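PDB 1HI9: D-aminopeptidase from Bacillus subtilis, which removes the N-terminal residue from peptides containing D-amino acids, using two zinc ions per subunit inside a self-compartmentalizing homodecamer. Local coordinates for residues H115-I118 / H123-I126; F119-F124 / V263-A268; D215-S220 / L255-A260. One frame throughout, in Å; residues are numbered along the deposited sequence.

Contact 1 of 3, residues H115-I118 / H123-I126; sequences HSMI and HFYI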
loop_
_atom_site.group_PDB
_atom_site.type_symbol
_atom_site.label_atom_id
_atom_site.label_comp_id
_atom_site.label_asym_id
_atom_site.label_seq_id
_atom_site.Cartn_x
_atom_site.Cartn_y
_atom_site.Cartn_z
ATOM N N HIS A 115 -1.403 -27.848 16.930
ATOM C CA HIS A 115 -0.949 -26.754 17.788
ATOM C C HIS A 115 -1.780 -26.779 19.058
ATOM O O HIS A 115 -2.699 -27.583 19.167
ATOM C CB HIS A 115 -1.113 -25.398 17.099
ATOM C CG HIS A 115 -2.541 -25.005 16.889
ATOM N ND1 HIS A 115 -3.328 -25.562 15.904
ATOM C CD2 HIS A 115 -3.339 -24.148 17.567
ATOM C CE1 HIS A 115 -4.547 -25.062 15.981
ATOM N NE2 HIS A 115 -4.581 -24.201 16.981
ATOM N N SER A 116 -1.434 -25.916 20.009
ATOM C CA SER A 116 -2.142 -25.808 21.282
ATOM C C SER A 116 -2.317 -24.340 21.675
ATOM O O SER A 116 -1.395 -23.727 22.206
ATOM C CB SER A 116 -1.370 -26.534 22.389
ATOM O OG SER A 116 -1.266 -27.913 22.122
ATOM N N MET A 117 -3.506 -23.799 21.414
ATOM C CA MET A 117 -3.861 -22.404 21.703
ATOM C C MET A 117 -3.088 -21.390 20.857
ATOM O O MET A 117 -3.685 -20.660 20.075
ATOM C CB MET A 117 -3.683 -22.095 23.188
ATOM C CG MET A 117 -4.660 -22.836 24.100
ATOM S SD MET A 117 -6.424 -22.607 23.663
ATOM C CE MET A 117 -6.718 -20.908 24.196
ATOM N N ILE A 118 -1.768 -21.331 21.015
ATOM C CA ILE A 118 -0.954 -20.402 20.227
ATOM C C ILE A 118 0.192 -21.169 19.590
ATOM O O ILE A 118 0.554 -22.247 20.058
ATOM C CB ILE A 118 -0.367 -19.283 21.103
ATOM C CG1 ILE A 118 0.488 -19.899 22.211
ATOM C CG2 ILE A 118 -1.489 -18.448 21.693
ATOM C CD1 ILE A 118 1.336 -18.899 22.952
ATOM N N HIS A 123 4.094 -27.891 24.465
ATOM C CA HIS A 123 3.346 -28.839 25.286
ATOM C C HIS A 123 2.656 -28.171 26.473
ATOM O O HIS A 123 3.141 -27.183 27.025
ATOM C CB HIS A 123 4.264 -29.936 25.858
ATOM C CG HIS A 123 4.837 -30.863 24.833
ATOM N ND1 HIS A 123 6.173 -30.871 24.501
ATOM C CD2 HIS A 123 4.250 -31.803 24.055
ATOM C CE1 HIS A 123 6.388 -31.772 23.558
ATOM N NE2 HIS A 123 5.236 -32.352 23.270
ATOM N N PHE A 124 1.518 -28.735 26.852
ATOM C CA PHE A 124 0.754 -28.304 28.010
ATOM C C PHE A 124 0.854 -29.497 28.962
ATOM O O PHE A 124 0.839 -30.651 28.519
ATOM C CB PHE A 124 -0.718 -28.091 27.653
ATOM C CG PHE A 124 -1.035 -26.719 27.122
ATOM C CD1 PHE A 124 -2.182 -26.508 26.347
ATOM C CD2 PHE A 124 -0.218 -25.636 27.414
ATOM C CE1 PHE A 124 -2.500 -25.240 25.868
ATOM C CE2 PHE A 124 -0.527 -24.371 26.943
ATOM C CZ PHE A 124 -1.672 -24.168 26.170
ATOM N N TYR A 125 0.953 -29.237 30.260
ATOM C CA TYR A 125 1.030 -30.312 31.242
ATOM C C TYR A 125 0.141 -30.029 32.449
ATOM O O TYR A 125 0.129 -28.927 33.011
ATOM C CB TYR A 125 2.468 -30.505 31.759
ATOM C CG TYR A 125 3.486 -31.016 30.763
ATOM C CD1 TYR A 125 4.362 -30.142 30.120
ATOM C CD2 TYR A 125 3.577 -32.378 30.472
ATOM C CE1 TYR A 125 5.305 -30.609 29.212
ATOM C CE2 TYR A 125 4.514 -32.859 29.565
ATOM C CZ TYR A 125 5.378 -31.964 28.938
ATOM O OH TYR A 125 6.329 -32.408 28.045
ATOM N N ILE A 126 -0.609 -31.046 32.838
ATOM C CA ILE A 126 -1.455 -30.968 34.011
ATOM C C ILE A 126 -0.935 -32.101 34.884
ATOM O O ILE A 126 -1.272 -33.265 34.664
ATOM C CB ILE A 126 -2.938 -31.191 33.670
ATOM C CG1 ILE A 126 -3.469 -30.004 32.876
ATOM C CG2 ILE A 126 -3.753 -31.323 34.958
ATOM C CD1 ILE A 126 -3.403 -28.682 33.647
HETATM O O HOH W 1 0.303 -29.179 23.987
#
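Ser116 OG has two partners: Ala107 N donates to it, and a water 2.7 Å from OG joins it to the strand, where the water O weakly accepts Phe124 N at 3.1 Å. This bridge ties the active-site loop 115-118 to the start of strand 123-126, in the antiparallel sheet of the M55 D-aminopeptidase fold. Beside the polar link the contact is apolar and centres on one ring. Phe124 directs its side chain at the loop, and Met117 CG meets the ring at its edge, in the ring plane, 3.7 Å from Phe124 CE1. Ser116 CB comes in obliquely at 3.9 Å from the same Phe124 CE1, so CE1 is shared by two neighbouring loop residues. Bends at chi2 (-54°) and chi3 (-73°) turn the sulfur end of Met117 away from the strand, and Met261 and Leu262 of helix 254-268 lie against its side chain. The loop is also fixed from the metal side: Met117 N donates to OE2 of Glu133, a zinc ligand. His115, assigned as the nucleophile, directly precedes the two touching residues and stacks on the zinc ligand His104. With an alanine in place of Phe124, Met117 CG and Ser116 CB would probably lose this apolar partner, leaving the loop next to His115 less firmly backed. Leu136 of helix 133-143 and Met261 also pack on the Phe124 ring, and Met117 CG lies 3.9 Å from Phe124 CZ.

Contact 2 of 3, residues F119-F124 / V263-A268; sequences FGVRHF and VMTELA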
loop_
_atom_site.group_PDB
_atom_site.type_symbol
_atom_site.label_atom_id
_atom_site.label_comp_id
_atom_site.label_asym_id
_atom_site.label_seq_id
_atom_site.Cartn_x
_atom_site.Cartn_y
_atom_site.Cartn_z
ATOM N N PHE A 119 0.760 -20.612 18.525
ATOM C CA PHE A 119 1.865 -21.257 17.821
ATOM C C PHE A 119 3.057 -21.466 18.739
ATOM O O PHE A 119 3.827 -22.413 18.570
ATOM C CB PHE A 119 2.296 -20.407 16.618
ATOM C CG PHE A 119 1.259 -20.329 15.523
ATOM C CD1 PHE A 119 0.956 -19.106 14.914
ATOM C CD2 PHE A 119 0.598 -21.477 15.088
ATOM C CE1 PHE A 119 0.003 -19.022 13.897
ATOM C CE2 PHE A 119 -0.358 -21.411 14.072
ATOM C CZ PHE A 119 -0.653 -20.180 13.473
ATOM N N GLY A 120 3.193 -20.587 19.726
ATOM C CA GLY A 120 4.316 -20.671 20.637
ATOM C C GLY A 120 4.414 -21.812 21.638
ATOM O O GLY A 120 5.483 -22.018 22.214
ATOM N N VAL A 121 3.343 -22.559 21.876
ATOM C CA VAL A 121 3.465 -23.628 22.855
ATOM C C VAL A 121 3.819 -24.963 22.226
ATOM O O VAL A 121 3.341 -25.311 21.136
ATOM C CB VAL A 121 2.182 -23.828 23.700
ATOM C CG1 VAL A 121 1.639 -22.492 24.168
ATOM C CG2 VAL A 121 1.155 -24.597 22.912
ATOM N N ARG A 122 4.677 -25.710 22.908
ATOM C CA ARG A 122 5.064 -27.025 22.423
ATOM C C ARG A 122 4.288 -28.091 23.163
ATOM O O ARG A 122 3.872 -29.074 22.559
ATOM C CB ARG A 122 6.562 -27.250 22.601
ATOM C CG ARG A 122 7.374 -26.812 21.403
ATOM C CD ARG A 122 8.824 -27.069 21.653
ATOM N NE ARG A 122 9.120 -28.477 21.950
ATOM C CZ ARG A 122 9.225 -29.434 21.035
ATOM N NH1 ARG A 122 9.054 -29.150 19.750
ATOM N NH2 ARG A 122 9.528 -30.667 21.398
ATOM N N HIS A 123 4.094 -27.891 24.465
ATOM C CA HIS A 123 3.346 -28.839 25.286
ATOM C C HIS A 123 2.656 -28.171 26.473
ATOM O O HIS A 123 3.141 -27.183 27.025
ATOM C CB HIS A 123 4.264 -29.936 25.858
ATOM C CG HIS A 123 4.837 -30.863 24.833
ATOM N ND1 HIS A 123 6.173 -30.871 24.501
ATOM C CD2 HIS A 123 4.250 -31.803 24.055
ATOM C CE1 HIS A 123 6.388 -31.772 23.558
ATOM N NE2 HIS A 123 5.236 -32.352 23.270
ATOM N N PHE A 124 1.518 -28.735 26.852
ATOM C CA PHE A 124 0.754 -28.304 28.010
ATOM C C PHE A 124 0.854 -29.497 28.962
ATOM O O PHE A 124 0.839 -30.651 28.519
ATOM C CB PHE A 124 -0.718 -28.091 27.653
ATOM C CG PHE A 124 -1.035 -26.719 27.122
ATOM C CD1 PHE A 124 -2.182 -26.508 26.347
ATOM C CD2 PHE A 124 -0.218 -25.636 27.414
ATOM C CE1 PHE A 124 -2.500 -25.240 25.868
ATOM C CE2 PHE A 124 -0.527 -24.371 26.943
ATOM C CZ PHE A 124 -1.672 -24.168 26.170
ATOM N N VAL A 263 -3.703 -16.472 30.263
ATOM C CA VAL A 263 -2.809 -15.341 30.476
ATOM C C VAL A 263 -1.373 -15.614 30.019
ATOM O O VAL A 263 -0.795 -14.803 29.296
ATOM C CB VAL A 263 -2.801 -14.929 31.960
ATOM C CG1 VAL A 263 -1.781 -13.826 32.194
ATOM C CG2 VAL A 263 -4.190 -14.448 32.352
ATOM N N MET A 264 -0.803 -16.741 30.449
ATOM C CA MET A 264 0.559 -17.109 30.072
ATOM C C MET A 264 0.738 -17.225 28.564
ATOM O O MET A 264 1.753 -16.782 28.033
ATOM C CB MET A 264 0.964 -18.429 30.735
ATOM C CG MET A 264 1.359 -18.303 32.211
ATOM S SD MET A 264 1.677 -19.941 32.995
ATOM C CE MET A 264 0.189 -20.142 33.806
ATOM N N THR A 265 -0.226 -17.820 27.868
ATOM C CA THR A 265 -0.100 -17.933 26.422
ATOM C C THR A 265 -0.296 -16.555 25.780
ATOM O O THR A 265 0.351 -16.223 24.784
ATOM C CB THR A 265 -1.130 -18.946 25.831
ATOM O OG1 THR A 265 -2.475 -18.582 26.209
ATOM C CG2 THR A 265 -0.826 -20.340 26.330
ATOM N N GLU A 266 -1.191 -15.756 26.356
ATOM C CA GLU A 266 -1.443 -14.414 25.836
ATOM C C GLU A 266 -0.150 -13.584 25.919
ATOM O O GLU A 266 0.178 -12.818 25.011
ATOM C CB GLU A 266 -2.551 -13.721 26.640
ATOM C CG GLU A 266 -3.000 -12.407 26.033
ATOM C CD GLU A 266 -3.691 -12.602 24.691
ATOM O OE1 GLU A 266 -3.719 -11.651 23.895
ATOM O OE2 GLU A 266 -4.215 -13.705 24.426
ATOM N N LEU A 267 0.581 -13.743 27.014
ATOM C CA LEU A 267 1.832 -13.024 27.191
ATOM C C LEU A 267 2.870 -13.535 26.206
ATOM O O LEU A 267 3.621 -12.757 25.606
ATOM C CB LEU A 267 2.359 -13.208 28.611
ATOM C CG LEU A 267 1.527 -12.573 29.729
ATOM C CD1 LEU A 267 1.963 -13.107 31.076
ATOM C CD2 LEU A 267 1.674 -11.059 29.673
ATOM N N ALA A 268 2.918 -14.848 26.044
ATOM C CA ALA A 268 3.881 -15.464 25.148
ATOM C C ALA A 268 3.657 -15.015 23.711
ATOM O O ALA A 268 4.605 -14.900 22.938
ATOM C CB ALA A 268 3.790 -16.990 25.255
#
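Thr265 points its CB from helix 263-268 toward Val121 and Phe124, and there the side chain forks. One branch, OG1, takes the position between backbone N and carbonyl carbon (chi1 56°) and hydrogen-bonds back into its own helix, chiefly to Met261 O, with Leu262 O as a second acceptor. The other branch, CG2, lies beside the backbone N and does the touching across the contact. Its methyl meets Val121 CG1 at 3.9 Å. It also sits in the plane of the Phe124 ring, at the edge, 3.9 Å from Phe124 CZ and 4.1 Å from Phe124 CE2. The second methyl of Val121, CG2, stands on one side of the same ring, too far for close contact, and its position is doubtful. Between Val121 and Phe124 the chain makes a classic beta bulge, with Arg122 and His123 both opposite Glu222 of strand 218-223, and Arg122 NE forms a salt bridge with Glu222 OE2. Farther along the helix, Glu266 OE1 pairs with Arg270 NH2 of a neighbouring subunit. Because the Thr265 hydroxyl is already satisfied within the helix, the residue presents itself to the sheet as a bare methyl, and this buried joint rests on van der Waals packing.

Contact 3 of 3, residues D215-S220 / L255-A260; sequences DRPVLS and LEAYQA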
loop_
_atom_site.group_PDB
_atom_site.type_symbol
_atom_site.label_atom_id
_atom_site.label_comp_id
_atom_site.label_asym_id
_atom_site.label_seq_id
_atom_site.Cartn_x
_atom_site.Cartn_y
_atom_site.Cartn_z
ATOM N N ASP A 215 -6.833 -31.942 42.455
ATOM C CA ASP A 215 -7.362 -30.890 43.319
ATOM C C ASP A 215 -6.598 -29.583 43.151
ATOM O O ASP A 215 -7.199 -28.531 42.961
ATOM C CB ASP A 215 -7.291 -31.325 44.784
ATOM C CG ASP A 215 -8.339 -32.360 45.141
ATOM O OD1 ASP A 215 -8.316 -32.865 46.291
ATOM O OD2 ASP A 215 -9.188 -32.662 44.277
ATOM N N ARG A 216 -5.275 -29.650 43.247
ATOM C CA ARG A 216 -4.431 -28.465 43.097
ATOM C C ARG A 216 -3.454 -28.753 41.974
ATOM O O ARG A 216 -2.265 -28.958 42.201
ATOM C CB ARG A 216 -3.665 -28.177 44.390
ATOM C CG ARG A 216 -4.547 -27.765 45.563
ATOM C CD ARG A 216 -3.717 -27.591 46.832
ATOM N NE ARG A 216 -2.638 -26.613 46.655
ATOM C CZ ARG A 216 -2.828 -25.308 46.483
ATOM N NH1 ARG A 216 -4.059 -24.810 46.466
ATOM N NH2 ARG A 216 -1.787 -24.500 46.330
ATOM N N PRO A 217 -3.956 -28.760 40.737
ATOM C CA PRO A 217 -3.144 -29.035 39.554
ATOM C C PRO A 217 -1.976 -28.093 39.323
ATOM O O PRO A 217 -2.042 -26.902 39.614
ATOM C CB PRO A 217 -4.166 -28.988 38.420
ATOM C CG PRO A 217 -5.135 -27.961 38.891
ATOM C CD PRO A 217 -5.309 -28.315 40.352
ATOM N N VAL A 218 -0.895 -28.660 38.813
ATOM C CA VAL A 218 0.289 -27.893 38.498
ATOM C C VAL A 218 0.318 -27.783 36.981
ATOM O O VAL A 218 0.445 -28.785 36.264
ATOM C CB VAL A 218 1.576 -28.595 38.973
ATOM C CG1 VAL A 218 2.797 -27.840 38.480
ATOM C CG2 VAL A 218 1.591 -28.680 40.492
ATOM N N LEU A 219 0.178 -26.554 36.498
ATOM C CA LEU A 219 0.192 -26.289 35.075
ATOM C C LEU A 219 1.618 -26.075 34.607
ATOM O O LEU A 219 2.368 -25.325 35.219
ATOM C CB LEU A 219 -0.633 -25.036 34.765
ATOM C CG LEU A 219 -0.582 -24.531 33.313
ATOM C CD1 LEU A 219 -1.061 -25.630 32.376
ATOM C CD2 LEU A 219 -1.458 -23.279 33.158
ATOM N N SER A 220 1.994 -26.755 33.536
ATOM C CA SER A 220 3.324 -26.603 32.970
ATOM C C SER A 220 3.142 -26.312 31.487
ATOM O O SER A 220 2.354 -26.971 30.803
ATOM C CB SER A 220 4.161 -27.877 33.152
ATOM O OG SER A 220 4.664 -27.976 34.471
ATOM N N LEU A 255 -9.931 -24.645 37.340
ATOM C CA LEU A 255 -10.404 -23.394 36.785
ATOM C C LEU A 255 -9.324 -22.308 36.800
ATOM O O LEU A 255 -9.180 -21.559 35.830
ATOM C CB LEU A 255 -11.648 -22.908 37.526
ATOM C CG LEU A 255 -12.854 -23.851 37.509
ATOM C CD1 LEU A 255 -14.082 -23.076 37.948
ATOM C CD2 LEU A 255 -13.091 -24.431 36.115
ATOM N N GLU A 256 -8.564 -22.219 37.888
ATOM C CA GLU A 256 -7.507 -21.222 37.969
ATOM C C GLU A 256 -6.378 -21.618 37.018
ATOM O O GLU A 256 -5.715 -20.766 36.409
ATOM C CB GLU A 256 -6.958 -21.111 39.396
ATOM C CG GLU A 256 -6.270 -19.783 39.666
ATOM C CD GLU A 256 -5.414 -19.786 40.925
ATOM O OE1 GLU A 256 -5.206 -18.690 41.504
ATOM O OE2 GLU A 256 -4.937 -20.873 41.330
ATOM N N ALA A 257 -6.170 -22.922 36.883
ATOM C CA ALA A 257 -5.124 -23.434 36.010
ATOM C C ALA A 257 -5.448 -23.075 34.564
ATOM O O ALA A 257 -4.554 -22.731 33.792
ATOM C CB ALA A 257 -5.009 -24.954 36.157
ATOM N N TYR A 258 -6.729 -23.138 34.214
ATOM C CA TYR A 258 -7.140 -22.829 32.857
ATOM C C TYR A 258 -6.882 -21.365 32.551
ATOM O O TYR A 258 -6.276 -21.025 31.531
ATOM C CB TYR A 258 -8.624 -23.151 32.651
ATOM C CG TYR A 258 -9.022 -23.186 31.191
ATOM C CD1 TYR A 258 -8.724 -24.284 30.393
ATOM C CD2 TYR A 258 -9.658 -22.103 30.601
ATOM C CE1 TYR A 258 -9.047 -24.304 29.036
ATOM C CE2 TYR A 258 -9.986 -22.109 29.248
ATOM C CZ TYR A 258 -9.676 -23.215 28.473
ATOM O OH TYR A 258 -9.995 -23.221 27.136
ATOM N N GLN A 259 -7.331 -20.492 33.441
ATOM C CA GLN A 259 -7.117 -19.065 33.239
ATOM C C GLN A 259 -5.641 -18.686 33.251
ATOM O O GLN A 259 -5.230 -17.764 32.547
ATOM C CB GLN A 259 -7.898 -18.265 34.272
ATOM C CG GLN A 259 -9.386 -18.276 33.974
ATOM C CD GLN A 259 -10.153 -17.241 34.772
ATOM O OE1 GLN A 259 -11.251 -16.828 34.385
ATOM N NE2 GLN A 259 -9.585 -16.819 35.897
ATOM N N ALA A 260 -4.843 -19.402 34.033
ATOM C CA ALA A 260 -3.421 -19.125 34.068
ATOM C C ALA A 260 -2.880 -19.436 32.674
ATOM O O ALA A 260 -1.989 -18.747 32.178
ATOM C CB ALA A 260 -2.738 -19.989 35.115
#
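Leu219 reaches from strand 218-220 onto helix 255-260 with a single methyl, CD2, which lies 3.2 Å from Ala257 O and 4.0 Å from Ala260 CB. The approach to the carbonyl oxygen is close for a methyl and marks tight packing against the helix backbone. Two residues earlier, Pro217 sets its ring CG against Ala257 CB at 4.1 Å, so Ala257 is met through its methyl by the proline and through its carbonyl by the leucine. Leu219 CG stands opposite its own backbone N across the CA–CB bond (chi1 173°), which extends the branch to the helix. Alanines at the meeting points let the main chains come near, with Leu219 CA and Ala257 CA 6.1 Å apart. In the next shell, backbone hydrogen bonds link Pro217 with Ala251 and Leu219 with Phe249, holding this part of the chain to strand 246-250 and the residue after it, and Phe249 also packs on Ala260. This part of helix 254-268 packs on strands 218-223 and 246-250 of the antiparallel sheet; Leu255 and Tyr258 pack on helix 133-143, while Glu256 and Gln259 meet a neighbouring subunit.

How the contacts relate
All three contacts are buried, and together they pack loop and helix onto one antiparallel sheet, in which strands 121-126 and 218-223 are neighbours. Contact 1 lies nearest the zinc site and alone includes a water-mediated polar link; contacts 2 and 3 are apolar and share helix 254-268, which also reaches another subunit. Phe124 joins contacts 1 and 2, offering its ring edge to the loop in one and to the helix in the other. Contact 3 meets the earlier part of that helix, where alanine methyls do the touching in place of a threonine methyl, and Met264 CE, 3.6 Å from Leu219 CD2, continues the packing between contacts 2 and 3.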